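Local coordinates for glycosyl hydrolase family 88 (Pedobacter heparinus, PDB 3WIW), which probably removes the unsaturated uronic acid from the non-reducing end of oligosaccharides left by polysaccharide lyases, with specificity for heparin, at residues A[76-81]-A[99-104]; A[120-125]-A[182-187]; A[136-141]-A[187-192]; A[150-153]-A[158-161]. All coordinates share one frame; numbering follows the deposited sequence. Where two conformers were deposited one is given.

Interaction 1 of 4, residues A[76-81]-A[99-104]; sequences GFFPGT and KRFTLA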
loop_
_atom_site.group_PDB
_atom_site.type_symbol
_atom_site.label_atom_id
_atom_site.label_comp_id
_atom_site.label_asym_id
_atom_site.label_seq_id
_atom_site.Cartn_x
_atom_site.Cartn_y
_atom_site.Cartn_z
ATOM N N GLY A 76 -10.403 4.047 -0.411
ATOM C CA GLY A 76 -10.338 3.511 0.936
ATOM C C GLY A 76 -9.191 4.024 1.778
ATOM O O GLY A 76 -9.216 3.830 3.004
ATOM N N PHE A 77 -8.170 4.649 1.173
ATOM C CA PHE A 77 -6.988 5.026 1.939
ATOM C C PHE A 77 -7.242 6.097 2.997
ATOM O O PHE A 77 -6.774 5.958 4.113
ATOM C CB PHE A 77 -5.839 5.456 1.025
ATOM C CG PHE A 77 -5.267 4.313 0.230
ATOM C CD1 PHE A 77 -4.602 3.260 0.876
ATOM C CD2 PHE A 77 -5.386 4.286 -1.155
ATOM C CE1 PHE A 77 -4.033 2.211 0.157
ATOM C CE2 PHE A 77 -4.838 3.230 -1.893
ATOM C CZ PHE A 77 -4.172 2.180 -1.236
ATOM N N PHE A 78 -7.975 7.161 2.670
ATOM C CA PHE A 78 -8.221 8.230 3.642
ATOM C C PHE A 78 -8.940 7.728 4.915
ATOM O O PHE A 78 -8.443 7.974 6.013
ATOM C CB PHE A 78 -8.943 9.400 3.010
ATOM C CG PHE A 78 -9.195 10.525 3.963
ATOM C CD1 PHE A 78 -8.132 11.259 4.496
ATOM C CD2 PHE A 78 -10.486 10.853 4.332
ATOM C CE1 PHE A 78 -8.364 12.300 5.374
ATOM C CE2 PHE A 78 -10.736 11.892 5.211
ATOM C CZ PHE A 78 -9.675 12.627 5.738
ATOM N N PRO A 79 -10.058 6.971 4.788
ATOM C CA PRO A 79 -10.621 6.451 6.045
ATOM C C PRO A 79 -9.630 5.537 6.786
ATOM O O PRO A 79 -9.562 5.581 8.010
ATOM C CB PRO A 79 -11.888 5.706 5.615
ATOM C CG PRO A 79 -11.854 5.640 4.120
ATOM C CD PRO A 79 -10.933 6.735 3.630
ATOM N N GLY A 80 -8.838 4.752 6.066
ATOM C CA GLY A 80 -7.816 3.947 6.707
ATOM C C GLY A 80 -6.814 4.780 7.479
ATOM O O GLY A 80 -6.412 4.426 8.594
ATOM N N THR A 81 -6.407 5.898 6.893
ATOM C CA THR A 81 -5.451 6.808 7.529
ATOM C C THR A 81 -6.046 7.407 8.802
ATOM O O THR A 81 -5.347 7.563 9.821
ATOM C CB THR A 81 -4.992 7.891 6.541
ATOM O OG1 THR A 81 -4.541 7.230 5.353
ATOM C CG2 THR A 81 -3.845 8.713 7.120
ATOM N N LYS A 99 -15.159 6.430 11.248
ATOM C CA LYS A 99 -16.438 5.740 11.061
ATOM C C LYS A 99 -17.241 6.400 9.914
ATOM O O LYS A 99 -17.708 5.714 9.001
ATOM C CB LYS A 99 -17.224 5.763 12.361
ATOM C CG LYS A 99 -18.608 5.168 12.250
ATOM C CD LYS A 99 -19.322 5.155 13.590
ATOM C CE LYS A 99 -20.662 4.489 13.432
ATOM N NZ LYS A 99 -21.455 4.493 14.686
ATOM N N ARG A 100 -17.389 7.724 9.968
ATOM C CA ARG A 100 -18.148 8.468 8.951
ATOM C C ARG A 100 -17.592 8.233 7.541
ATOM O O ARG A 100 -18.335 7.949 6.590
ATOM C CB ARG A 100 -18.055 9.986 9.211
ATOM C CG ARG A 100 -19.014 10.586 10.193
ATOM C CD ARG A 100 -19.325 12.034 9.763
ATOM N NE ARG A 100 -18.141 12.868 9.564
ATOM C CZ ARG A 100 -18.062 13.858 8.678
ATOM N NH1 ARG A 100 -16.954 14.573 8.579
ATOM N NH2 ARG A 100 -19.085 14.134 7.884
ATOM N N PHE A 101 -16.278 8.377 7.399
ATOM C CA PHE A 101 -15.648 8.229 6.083
ATOM C C PHE A 101 -15.611 6.761 5.615
ATOM O O PHE A 101 -15.590 6.490 4.418
ATOM C CB PHE A 101 -14.261 8.894 6.078
ATOM C CG PHE A 101 -14.320 10.399 5.958
ATOM C CD1 PHE A 101 -14.476 11.203 7.078
ATOM C CD2 PHE A 101 -14.249 11.006 4.710
ATOM C CE1 PHE A 101 -14.556 12.598 6.953
ATOM C CE2 PHE A 101 -14.307 12.399 4.579
ATOM C CZ PHE A 101 -14.463 13.188 5.700
ATOM N N THR A 102 -15.599 5.819 6.555
ATOM C CA THR A 102 -15.678 4.401 6.204
ATOM C C THR A 102 -17.062 4.015 5.676
ATOM O O THR A 102 -17.192 3.420 4.605
ATOM C CB THR A 102 -15.271 3.497 7.396
ATOM O OG1 THR A 102 -13.903 3.757 7.718
ATOM C CG2 THR A 102 -15.395 2.028 7.049
ATOM N N LEU A 103 -18.104 4.390 6.415
ATOM C CA LEU A 103 -19.452 3.897 6.097
ATOM C C LEU A 103 -19.975 4.468 4.786
ATOM O O LEU A 103 -20.894 3.909 4.186
ATOM C CB LEU A 103 -20.452 4.158 7.231
ATOM C CG LEU A 103 -20.170 3.369 8.508
ATOM C CD1 LEU A 103 -21.088 3.837 9.663
ATOM C CD2 LEU A 103 -20.333 1.849 8.281
ATOM N N ALA A 104 -19.389 5.583 4.338
ATOM C CA ALA A 104 -19.746 6.158 3.044
ATOM C C ALA A 104 -19.298 5.276 1.872
ATOM O O ALA A 104 -19.671 5.549 0.732
ATOM C CB ALA A 104 -19.163 7.554 2.889
#
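Helices 77-81 and 99-103 run nearly antiparallel, 154° between their N-to-C directions, and their axes come within 8.6 Å of each other. The backbones are nearest where Pro-79 faces Phe-101, CA to CA 5.3 Å.

Beside this point Phe-78 and Phe-101 form a T-shaped (edge-to-face) pair, the ring planes at 85° and the centroids 5.1 Å apart. Phe-78 supplies the edge: its CE2 comes to 3.7 Å from CD2 of Phe-101, and sits over the face of that ring but shifted toward its rim. With CG anti to the backbone N (chi1 -179°), the Phe-78 ring extends toward the partner helix.

Pro-79 packs beside the pair. Its CB lies 4.0 Å from CB of Phe-101 and 3.5 Å from OG1 of Thr-102, while its CG rests against the carbonyl oxygen of Phe-101. No hydrogen bond joins the two segments; the Thr-102 hydroxyl is engaged instead with Ala-98 O and Trp-83 NE1, so this buried oxygen meets the proline without losing its polar partners. Leu-43 and Ala-46 of helix 30-49 pack against Phe-78, and Asn-55 of strand 55-59 touches both phenylalanine side chains.

The segments belong to helices 77-89 and 92-103, consecutive in the chain and joined by a short turn, an antiparallel helical hairpin characteristic of the alpha6/alpha6 barrel.

Interaction 2 of 4, residues A[120-125]-A[182-187]; sequences MLYCSY and LYWAGK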
loop_
_atom_site.group_PDB
_atom_site.type_symbol
_atom_site.label_atom_id
_atom_site.label_comp_id
_atom_site.label_asym_id
_atom_site.label_seq_id
_atom_site.Cartn_x
_atom_site.Cartn_y
_atom_site.Cartn_z
ATOM N N MET A 120 -9.486 -0.846 -1.268
ATOM C CA MET A 120 -10.701 -0.042 -1.115
ATOM C C MET A 120 -11.504 -0.375 0.135
ATOM O O MET A 120 -11.862 0.532 0.882
ATOM C CB MET A 120 -11.585 -0.209 -2.353
ATOM C CG MET A 120 -10.889 0.309 -3.626
ATOM S SD MET A 120 -11.634 -0.283 -5.163
ATOM C CE MET A 120 -13.013 0.802 -5.248
ATOM N N LEU A 121 -11.807 -1.661 0.338
ATOM C CA LEU A 121 -12.575 -2.114 1.508
ATOM C C LEU A 121 -11.705 -2.557 2.664
ATOM O O LEU A 121 -12.018 -2.279 3.810
ATOM C CB LEU A 121 -13.487 -3.277 1.141
ATOM C CG LEU A 121 -14.731 -2.908 0.354
ATOM C CD1 LEU A 121 -15.410 -4.167 -0.178
ATOM C CD2 LEU A 121 -15.709 -2.177 1.257
ATOM N N TYR A 122 -10.633 -3.298 2.401
ATOM C CA TYR A 122 -9.873 -3.788 3.544
ATOM C C TYR A 122 -9.117 -2.655 4.275
ATOM O O TYR A 122 -9.018 -2.668 5.508
ATOM C CB TYR A 122 -8.963 -4.958 3.163
ATOM C CG TYR A 122 -8.468 -5.722 4.372
ATOM C CD1 TYR A 122 -9.358 -6.437 5.175
ATOM C CD2 TYR A 122 -7.113 -5.725 4.713
ATOM C CE1 TYR A 122 -8.901 -7.136 6.293
ATOM C CE2 TYR A 122 -6.637 -6.398 5.833
ATOM C CZ TYR A 122 -7.549 -7.129 6.609
ATOM O OH TYR A 122 -7.120 -7.831 7.729
ATOM N N CYS A 123 -8.601 -1.648 3.558
ATOM C CA CYS A 123 -8.008 -0.497 4.237
ATOM C C CYS A 123 -9.001 0.336 5.027
ATOM O O CYS A 123 -8.609 1.018 5.964
ATOM C CB CYS A 123 -7.265 0.417 3.252
ATOM S SG CYS A 123 -5.875 -0.364 2.400
ATOM N N SER A 124 -10.276 0.287 4.650
ATOM C CA SER A 124 -11.272 1.129 5.299
ATOM C C SER A 124 -12.062 0.308 6.312
ATOM O O SER A 124 -11.771 0.348 7.516
ATOM C CB SER A 124 -12.163 1.801 4.236
ATOM O OG SER A 124 -12.771 0.837 3.399
ATOM N N TYR A 125 -13.016 -0.478 5.812
ATOM C CA TYR A 125 -13.800 -1.394 6.639
ATOM C C TYR A 125 -12.925 -2.392 7.394
ATOM O O TYR A 125 -13.239 -2.736 8.534
ATOM C CB TYR A 125 -14.809 -2.186 5.797
ATOM C CG TYR A 125 -16.068 -1.428 5.470
ATOM C CD1 TYR A 125 -16.085 -0.460 4.469
ATOM C CD2 TYR A 125 -17.249 -1.659 6.177
ATOM C CE1 TYR A 125 -17.233 0.244 4.181
ATOM C CE2 TYR A 125 -18.401 -0.960 5.884
ATOM C CZ TYR A 125 -18.397 -0.020 4.881
ATOM O OH TYR A 125 -19.557 0.678 4.597
ATOM N N LEU A 182 -7.971 -11.268 1.486
ATOM C CA LEU A 182 -8.405 -12.658 1.370
ATOM C C LEU A 182 -7.802 -13.558 2.436
ATOM O O LEU A 182 -8.472 -14.503 2.860
ATOM C CB LEU A 182 -8.083 -13.223 -0.005
ATOM C CG LEU A 182 -8.979 -12.838 -1.166
ATOM C CD1 LEU A 182 -8.580 -13.635 -2.400
ATOM C CD2 LEU A 182 -10.432 -13.087 -0.809
ATOM N N TYR A 183 -6.540 -13.357 2.817
ATOM C CA TYR A 183 -6.010 -14.162 3.923
ATOM C C TYR A 183 -6.862 -13.971 5.175
ATOM O O TYR A 183 -7.248 -14.937 5.848
ATOM C CB TYR A 183 -4.575 -13.787 4.258
ATOM C CG TYR A 183 -3.516 -14.105 3.219
ATOM C CD1 TYR A 183 -3.370 -15.382 2.676
ATOM C CD2 TYR A 183 -2.594 -13.124 2.835
ATOM C CE1 TYR A 183 -2.366 -15.643 1.756
ATOM C CE2 TYR A 183 -1.598 -13.387 1.913
ATOM C CZ TYR A 183 -1.482 -14.645 1.385
ATOM O OH TYR A 183 -0.478 -14.914 0.481
ATOM N N TRP A 184 -7.186 -12.719 5.473
ATOM C CA TRP A 184 -7.990 -12.385 6.639
ATOM C C TRP A 184 -9.387 -12.983 6.508
ATOM O O TRP A 184 -9.886 -13.626 7.425
ATOM C CB TRP A 184 -8.082 -10.854 6.820
ATOM C CG TRP A 184 -9.106 -10.491 7.845
ATOM C CD1 TRP A 184 -8.942 -10.473 9.202
ATOM C CD2 TRP A 184 -10.492 -10.175 7.598
ATOM N NE1 TRP A 184 -10.139 -10.144 9.805
ATOM C CE2 TRP A 184 -11.101 -9.955 8.845
ATOM C CE3 TRP A 184 -11.258 -10.020 6.434
ATOM C CZ2 TRP A 184 -12.456 -9.597 8.972
ATOM C CZ3 TRP A 184 -12.612 -9.672 6.553
ATOM C CH2 TRP A 184 -13.194 -9.471 7.815
ATOM N N ALA A 185 -10.023 -12.784 5.358
ATOM C CA ALA A 185 -11.412 -13.212 5.169
ATOM C C ALA A 185 -11.550 -14.736 5.157
ATOM O O ALA A 185 -12.521 -15.285 5.679
ATOM C CB ALA A 185 -11.957 -12.621 3.880
ATOM N N GLY A 186 -10.581 -15.431 4.564
ATOM C CA GLY A 186 -10.588 -16.877 4.543
ATOM C C GLY A 186 -10.644 -17.445 5.945
ATOM O O GLY A 186 -11.370 -18.408 6.202
ATOM N N LYS A 187 -9.909 -16.832 6.867
ATOM C CA LYS A 187 -9.928 -17.261 8.260
ATOM C C LYS A 187 -11.198 -16.813 8.991
ATOM O O LYS A 187 -11.817 -17.613 9.700
ATOM C CB LYS A 187 -8.671 -16.782 8.993
ATOM C CG LYS A 187 -7.372 -17.354 8.456
ATOM C CD LYS A 187 -7.263 -18.862 8.641
ATOM C CE LYS A 187 -5.832 -19.314 8.307
ATOM N NZ LYS A 187 -5.787 -20.461 7.349
#
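Tyr-122 and Trp-184 bridge two helical segments whose backbones stay well apart, the nearest CA atoms, those of Tyr-122 and Leu-182, being separated by 9.2 Å. Both lie within longer helices, 117-132 and 175-188, the first with a wider pi-type turn here.

The two aromatic side chains span the gap. In each, chi1 (-164° in Tyr-122, 169° in Trp-184) sets CG opposite the backbone N, a torsion that directs the ring toward the other helix. They overlap at a slant: the tyrosine ring and the five-membered ring of the indole are inclined at 44°, with centroids 5.3 Å apart, which makes neither a stack nor a T-shaped pair. The leading side of the tyrosine does the touching. Its OH lies 3.3 Å from CB of Trp-184 and equally close to CG, at the root of the indole. Its CE1 rides over one face of the indole near the rim, 3.7 Å from CD2 and 3.7 Å from CE3 of Trp-184. The contact is van der Waals in kind, with no hydrogen bond between the segments. Within the first segment, Ser-124 OG donates to Met-120 O at 2.7 Å, in the carbonyl plane and on a lone pair, binding the hydroxyl to the preceding turn.

The pair joins helices 117-132 and 175-188 of the alpha6/alpha6 barrel. Tyr-181 lies against the Tyr-122 ring at a shallow tilt. Helix 138-150 packs on both helices, meeting Tyr-125 through Pro-140 and Leu-141, and Leu-182 and Ala-185 through Leu-148 and Ala-145; helix 192-208 adjoins Leu-182, Tyr-183 and Ala-185.

Interaction 3 of 4, residues A[136-141]-A[187-192]; sequences IYLKPL and KEFNKP
Leu-138 and Phe-189 meet side by side where two helices of the alpha6/alpha6 barrel come together at their ends: the start of helix 138-150 and the end of helix 175-188. The two side chains point in opposite senses and overlap laterally. CD1 of Leu-138 approaches CZ of Phe-189 to 3.7 Å, and CG of the leucine lies 4.1 Å from CE1 of the same ring. A chi1 of -167° swings CG of Leu-138 away from its own backbone N and carries the methyl end closer to the ring than the CB direction alone would suggest.

Glu-188 adds a flank. Its chain bends at chi2 (63°), leaving OE1 4.0 Å from CD1 of Leu-138, while its CG sits over the centre of the Phe-189 ring, 3.7 Å above the plane. No hydrogen bond crosses between the segments.

Further out, Phe-189 is the first residue to leave helical geometry after helix 175-188, and Lys-191 takes the N-cap position of the next helix, placing Phe-189 in the short connection between helices 175-188 and 192-208. Tyr-129 of helix 117-132 packs against Leu-138. C of Leu-141 stands 4.5 Å from CE2 of Phe-189, and the oxygen of that carbonyl is hydrogen-bonded to Tyr-181 OH.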
loop_
_atom_site.group_PDB
_atom_site.type_symbol
_atom_site.label_atom_id
_atom_site.label_comp_id
_atom_site.label_asym_id
_atom_site.label_seq_id
_atom_site.Cartn_x
_atom_site.Cartn_y
_atom_site.Cartn_z
ATOM N N ILE A 136 -21.300 -3.662 12.380
ATOM C CA ILE A 136 -21.727 -2.893 11.214
ATOM C C ILE A 136 -20.724 -3.018 10.058
ATOM O O ILE A 136 -21.097 -2.893 8.889
ATOM C CB ILE A 136 -22.001 -1.406 11.531
ATOM C CG1 ILE A 136 -20.725 -0.688 11.977
ATOM C CG2 ILE A 136 -23.112 -1.274 12.569
ATOM C CD1 ILE A 136 -20.960 0.769 12.339
ATOM N N TYR A 137 -19.457 -3.291 10.368
ATOM C CA TYR A 137 -18.441 -3.377 9.324
ATOM C C TYR A 137 -18.333 -4.754 8.673
ATOM O O TYR A 137 -17.666 -4.901 7.647
ATOM C CB TYR A 137 -17.081 -2.970 9.888
ATOM C CG TYR A 137 -17.061 -1.552 10.445
ATOM C CD1 TYR A 137 -17.249 -0.444 9.602
ATOM C CD2 TYR A 137 -16.850 -1.309 11.817
ATOM C CE1 TYR A 137 -17.262 0.861 10.114
ATOM C CE2 TYR A 137 -16.853 -0.006 12.335
ATOM C CZ TYR A 137 -17.046 1.074 11.474
ATOM O OH TYR A 137 -17.032 2.363 11.947
ATOM N N LEU A 138 -18.985 -5.766 9.238
ATOM C CA LEU A 138 -18.655 -7.135 8.884
ATOM C C LEU A 138 -19.284 -7.625 7.575
ATOM O O LEU A 138 -18.591 -8.223 6.742
ATOM C CB LEU A 138 -18.981 -8.072 10.045
ATOM C CG LEU A 138 -18.392 -9.478 9.903
ATOM C CD1 LEU A 138 -16.874 -9.423 9.833
ATOM C CD2 LEU A 138 -18.842 -10.345 11.055
ATOM N N LYS A 139 -20.582 -7.406 7.379
ATOM C CA LYS A 139 -21.199 -7.901 6.154
ATOM C C LYS A 139 -20.586 -7.300 4.865
ATOM O O LYS A 139 -20.362 -8.033 3.903
ATOM C CB LYS A 139 -22.732 -7.767 6.177
ATOM C CG LYS A 139 -23.431 -8.531 5.045
ATOM C CD LYS A 139 -23.151 -10.031 5.143
ATOM C CE LYS A 139 -23.911 -10.847 4.111
ATOM N NZ LYS A 139 -23.774 -12.305 4.387
ATOM N N PRO A 140 -20.314 -5.981 4.836
ATOM C CA PRO A 140 -19.661 -5.457 3.637
ATOM C C PRO A 140 -18.304 -6.130 3.392
ATOM O O PRO A 140 -17.944 -6.402 2.244
ATOM C CB PRO A 140 -19.526 -3.962 3.968
ATOM C CG PRO A 140 -20.721 -3.682 4.844
ATOM C CD PRO A 140 -20.755 -4.887 5.729
ATOM N N LEU A 141 -17.564 -6.419 4.454
ATOM C CA LEU A 141 -16.311 -7.158 4.300
ATOM C C LEU A 141 -16.523 -8.553 3.724
ATOM O O LEU A 141 -15.752 -8.993 2.865
ATOM C CB LEU A 141 -15.548 -7.236 5.611
ATOM C CG LEU A 141 -14.863 -5.943 6.031
ATOM C CD1 LEU A 141 -14.431 -6.039 7.496
ATOM C CD2 LEU A 141 -13.639 -5.641 5.141
ATOM N N LYS A 187 -9.909 -16.832 6.867
ATOM C CA LYS A 187 -9.928 -17.261 8.260
ATOM C C LYS A 187 -11.198 -16.813 8.991
ATOM O O LYS A 187 -11.817 -17.613 9.700
ATOM C CB LYS A 187 -8.671 -16.782 8.993
ATOM C CG LYS A 187 -7.372 -17.354 8.456
ATOM C CD LYS A 187 -7.263 -18.862 8.641
ATOM C CE LYS A 187 -5.832 -19.314 8.307
ATOM N NZ LYS A 187 -5.787 -20.461 7.349
ATOM N N GLU A 188 -11.586 -15.551 8.820
ATOM C CA GLU A 188 -12.724 -14.972 9.535
ATOM C C GLU A 188 -14.024 -15.706 9.199
ATOM O O GLU A 188 -14.857 -15.935 10.075
ATOM C CB GLU A 188 -12.849 -13.473 9.194
ATOM C CG GLU A 188 -14.136 -12.796 9.686
ATOM C CD GLU A 188 -14.273 -12.782 11.205
ATOM O OE1 GLU A 188 -15.418 -12.692 11.695
ATOM O OE2 GLU A 188 -13.238 -12.841 11.904
ATOM N N PHE A 189 -14.199 -16.056 7.928
ATOM C CA PHE A 189 -15.451 -16.634 7.436
ATOM C C PHE A 189 -15.387 -18.133 7.174
ATOM O O PHE A 189 -16.327 -18.711 6.591
ATOM C CB PHE A 189 -15.931 -15.872 6.187
ATOM C CG PHE A 189 -16.142 -14.403 6.440
ATOM C CD1 PHE A 189 -17.201 -13.976 7.235
ATOM C CD2 PHE A 189 -15.259 -13.457 5.937
ATOM C CE1 PHE A 189 -17.390 -12.631 7.501
ATOM C CE2 PHE A 189 -15.445 -12.097 6.196
ATOM C CZ PHE A 189 -16.515 -11.689 6.992
ATOM N N ASN A 190 -14.294 -18.764 7.595
ATOM C CA ASN A 190 -14.160 -20.214 7.444
ATOM C C ASN A 190 -14.290 -20.628 5.976
ATOM O O ASN A 190 -15.083 -21.513 5.616
ATOM C CB ASN A 190 -15.165 -20.946 8.340
ATOM C CG ASN A 190 -14.936 -20.659 9.811
ATOM O OD1 ASN A 190 -13.805 -20.700 10.289
ATOM N ND2 ASN A 190 -16.004 -20.334 10.527
ATOM N N LYS A 191 -13.491 -19.963 5.144
ATOM C CA LYS A 191 -13.493 -20.173 3.700
ATOM C C LYS A 191 -12.065 -20.493 3.285
ATOM O O LYS A 191 -11.353 -19.621 2.778
ATOM C CB LYS A 191 -13.942 -18.891 2.995
ATOM C CG LYS A 191 -15.423 -18.594 3.125
ATOM C CD LYS A 191 -16.207 -19.574 2.293
ATOM C CE LYS A 191 -17.536 -19.010 1.869
ATOM N NZ LYS A 191 -18.302 -20.094 1.231
ATOM N N PRO A 192 -11.619 -21.730 3.544
ATOM C CA PRO A 192 -10.241 -22.110 3.216
ATOM C C PRO A 192 -9.894 -21.881 1.742
ATOM O O PRO A 192 -8.750 -21.539 1.472
ATOM C CB PRO A 192 -10.158 -23.596 3.601
ATOM C CG PRO A 192 -11.559 -24.028 3.831
ATOM C CD PRO A 192 -12.381 -22.833 4.152
#

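Interaction 4 of 4, residues A[150-153]-A[158-161]; sequences ARFN and AIRS
Phe-152 pairs with Ile-159, and Asn-153 with Ala-158, in a short antiparallel beta hairpin; the first is a non-hydrogen-bonded pair, the second hydrogen-bonded.

Backbone hydrogen bonds set this register. Asn-153 N donates to Ala-158 O at 2.9 Å and is nearly straight (174°), whereas the return bond from Ala-158 N to Asn-153 O is weak. On the other side of the Phe-152–Ile-159 pair, Arg-160 N donates to Arg-151 O at 3.0 Å (171°). That oxygen also receives a CA-H...O contact from Ile-159.

Side-chain hydrogen bonds lengthen the ladder. Arg-151, bent at chi3 (60°), brings its guanidinium side-on to a single carbonyl: NE lies 2.9 Å and NH2 3.0 Å from Arg-160 O, which stays near the guanidinium plane. Both bonds are bent: NE is tilted slightly from the carbonyl plane of Arg-160, whereas NH2 lies well above it. NH2 also forms a salt bridge with Asp-163, and NH1 bonds Lys-112 O.

Apolar packing gathers on the face bearing Phe-152 and Ile-159, where CB of Phe-152 is 4.0 Å from CG1 of Ile-159. Leu-179 and Leu-182 of helix 175-188 pack on Ile-159. The phenyl ring reaches across to the backbone of Ala-158, its CE1 3.4 Å from Ala-158 N.

As for charge, Arg-151 NH2 stands 4.5 Å from Arg-160 NE. Asp-163 also makes a long, weak ion pair with Arg-160, whose NE is bonded to Trp-162 O. The nearby carboxylate probably offsets the two positive charges, and the forked grip on Arg-160 O extends the hairpin's hydrogen bonding beyond its paired strands.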
loop_
_atom_site.group_PDB
_atom_site.type_symbol
_atom_site.label_atom_id
_atom_site.label_comp_id
_atom_site.label_asym_id
_atom_site.label_seq_id
_atom_site.Cartn_x
_atom_site.Cartn_y
_atom_site.Cartn_z
ATOM N N ALA A 150 -13.902 -14.275 -6.408
ATOM C CA ALA A 150 -14.496 -14.615 -7.715
ATOM C C ALA A 150 -13.545 -14.310 -8.875
ATOM O O ALA A 150 -13.647 -14.914 -9.942
ATOM C CB ALA A 150 -15.836 -13.914 -7.919
ATOM N N ARG A 151 -12.622 -13.373 -8.669
ATOM C CA ARG A 151 -11.673 -12.981 -9.708
ATOM C C ARG A 151 -10.476 -13.939 -9.823
ATOM O O ARG A 151 -9.691 -13.838 -10.772
ATOM C CB ARG A 151 -11.224 -11.536 -9.471
ATOM C CG ARG A 151 -12.379 -10.547 -9.521
ATOM C CD ARG A 151 -11.912 -9.085 -9.521
ATOM N NE ARG A 151 -11.052 -8.799 -10.691
ATOM C CZ ARG A 151 -11.501 -8.568 -11.932
ATOM N NH1 ARG A 151 -12.810 -8.510 -12.178
ATOM N NH2 ARG A 151 -10.625 -8.392 -12.926
ATOM N N PHE A 152 -10.302 -14.829 -8.847
ATOM C CA PHE A 152 -9.233 -15.817 -8.925
ATOM C C PHE A 152 -9.592 -16.866 -9.971
ATOM O O PHE A 152 -10.708 -17.408 -9.986
ATOM C CB PHE A 152 -9.035 -16.487 -7.564
ATOM C CG PHE A 152 -7.985 -17.556 -7.545
ATOM C CD1 PHE A 152 -6.643 -17.239 -7.433
ATOM C CD2 PHE A 152 -8.347 -18.888 -7.616
ATOM C CE1 PHE A 152 -5.681 -18.244 -7.403
ATOM C CE2 PHE A 152 -7.403 -19.900 -7.565
ATOM C CZ PHE A 152 -6.062 -19.580 -7.463
ATOM N N ASN A 153 -8.633 -17.166 -10.835
ATOM C CA ASN A 153 -8.818 -18.169 -11.864
ATOM C C ASN A 153 -7.930 -19.356 -11.529
ATOM O O ASN A 153 -6.694 -19.221 -11.448
ATOM C CB ASN A 153 -8.445 -17.558 -13.209
ATOM C CG ASN A 153 -8.529 -18.543 -14.344
ATOM O OD1 ASN A 153 -7.867 -19.587 -14.338
ATOM N ND2 ASN A 153 -9.358 -18.230 -15.333
ATOM N N ALA A 158 -4.071 -17.310 -10.274
ATOM C CA ALA A 158 -3.964 -15.898 -9.858
ATOM C C ALA A 158 -5.304 -15.191 -9.999
ATOM O O ALA A 158 -6.182 -15.628 -10.750
ATOM C CB ALA A 158 -2.899 -15.157 -10.678
ATOM N N ILE A 159 -5.455 -14.107 -9.243
ATOM C CA ILE A 159 -6.532 -13.149 -9.395
ATOM C C ILE A 159 -6.270 -12.283 -10.621
ATOM O O ILE A 159 -5.156 -11.778 -10.817
ATOM C CB ILE A 159 -6.606 -12.244 -8.153
ATOM C CG1 ILE A 159 -7.010 -13.080 -6.921
ATOM C CG2 ILE A 159 -7.564 -11.062 -8.398
ATOM C CD1 ILE A 159 -6.899 -12.330 -5.625
ATOM N N ARG A 160 -7.285 -12.152 -11.477
ATOM C CA ARG A 160 -7.239 -11.215 -12.592
ATOM C C ARG A 160 -7.302 -9.789 -12.049
ATOM O O ARG A 160 -8.263 -9.423 -11.369
ATOM C CB ARG A 160 -8.426 -11.455 -13.520
ATOM C CG ARG A 160 -8.295 -10.657 -14.800
ATOM C CD ARG A 160 -9.432 -10.928 -15.718
ATOM N NE ARG A 160 -9.355 -10.078 -16.894
ATOM C CZ ARG A 160 -10.036 -10.290 -18.013
ATOM N NH1 ARG A 160 -10.830 -11.352 -18.123
ATOM N NH2 ARG A 160 -9.911 -9.432 -19.020
ATOM N N SER A 161 -6.312 -8.955 -12.348
ATOM C CA SER A 161 -6.297 -7.615 -11.754
ATOM C C SER A 161 -7.388 -6.717 -12.326
ATOM O O SER A 161 -8.114 -6.052 -11.562
ATOM C CB SER A 161 -4.927 -6.965 -11.926
ATOM O OG SER A 161 -3.957 -7.717 -11.241
#

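Interactions 1, 2 and 3 form a continuous run of helix contacts. Interactions 2 and 3, with centres 8 Å apart, share Lys-187, and Gly-186 O is 2.8 Å from Lys-191 N, a probable hydrogen bond. Tyr-125 packs on the Thr-102 carbonyl, joining interactions 1 and 2, while Tyr-137 rests on Lys-99 and Leu-103, joining 1 and 3. The hairpin of interaction 4 meets interaction 2 where Ile-159 touches Leu-182. Interactions 1 and 3 lie away from the predicted catalytic residues. Side chain to side chain, Tyr-122 is about 10 Å from Asp-116, the predicted nucleophile; the Ser-161 side chain is about 7 Å from Asp-116, from Asp-174, the predicted proton donor, and from a bound EPE (HEPES) molecule.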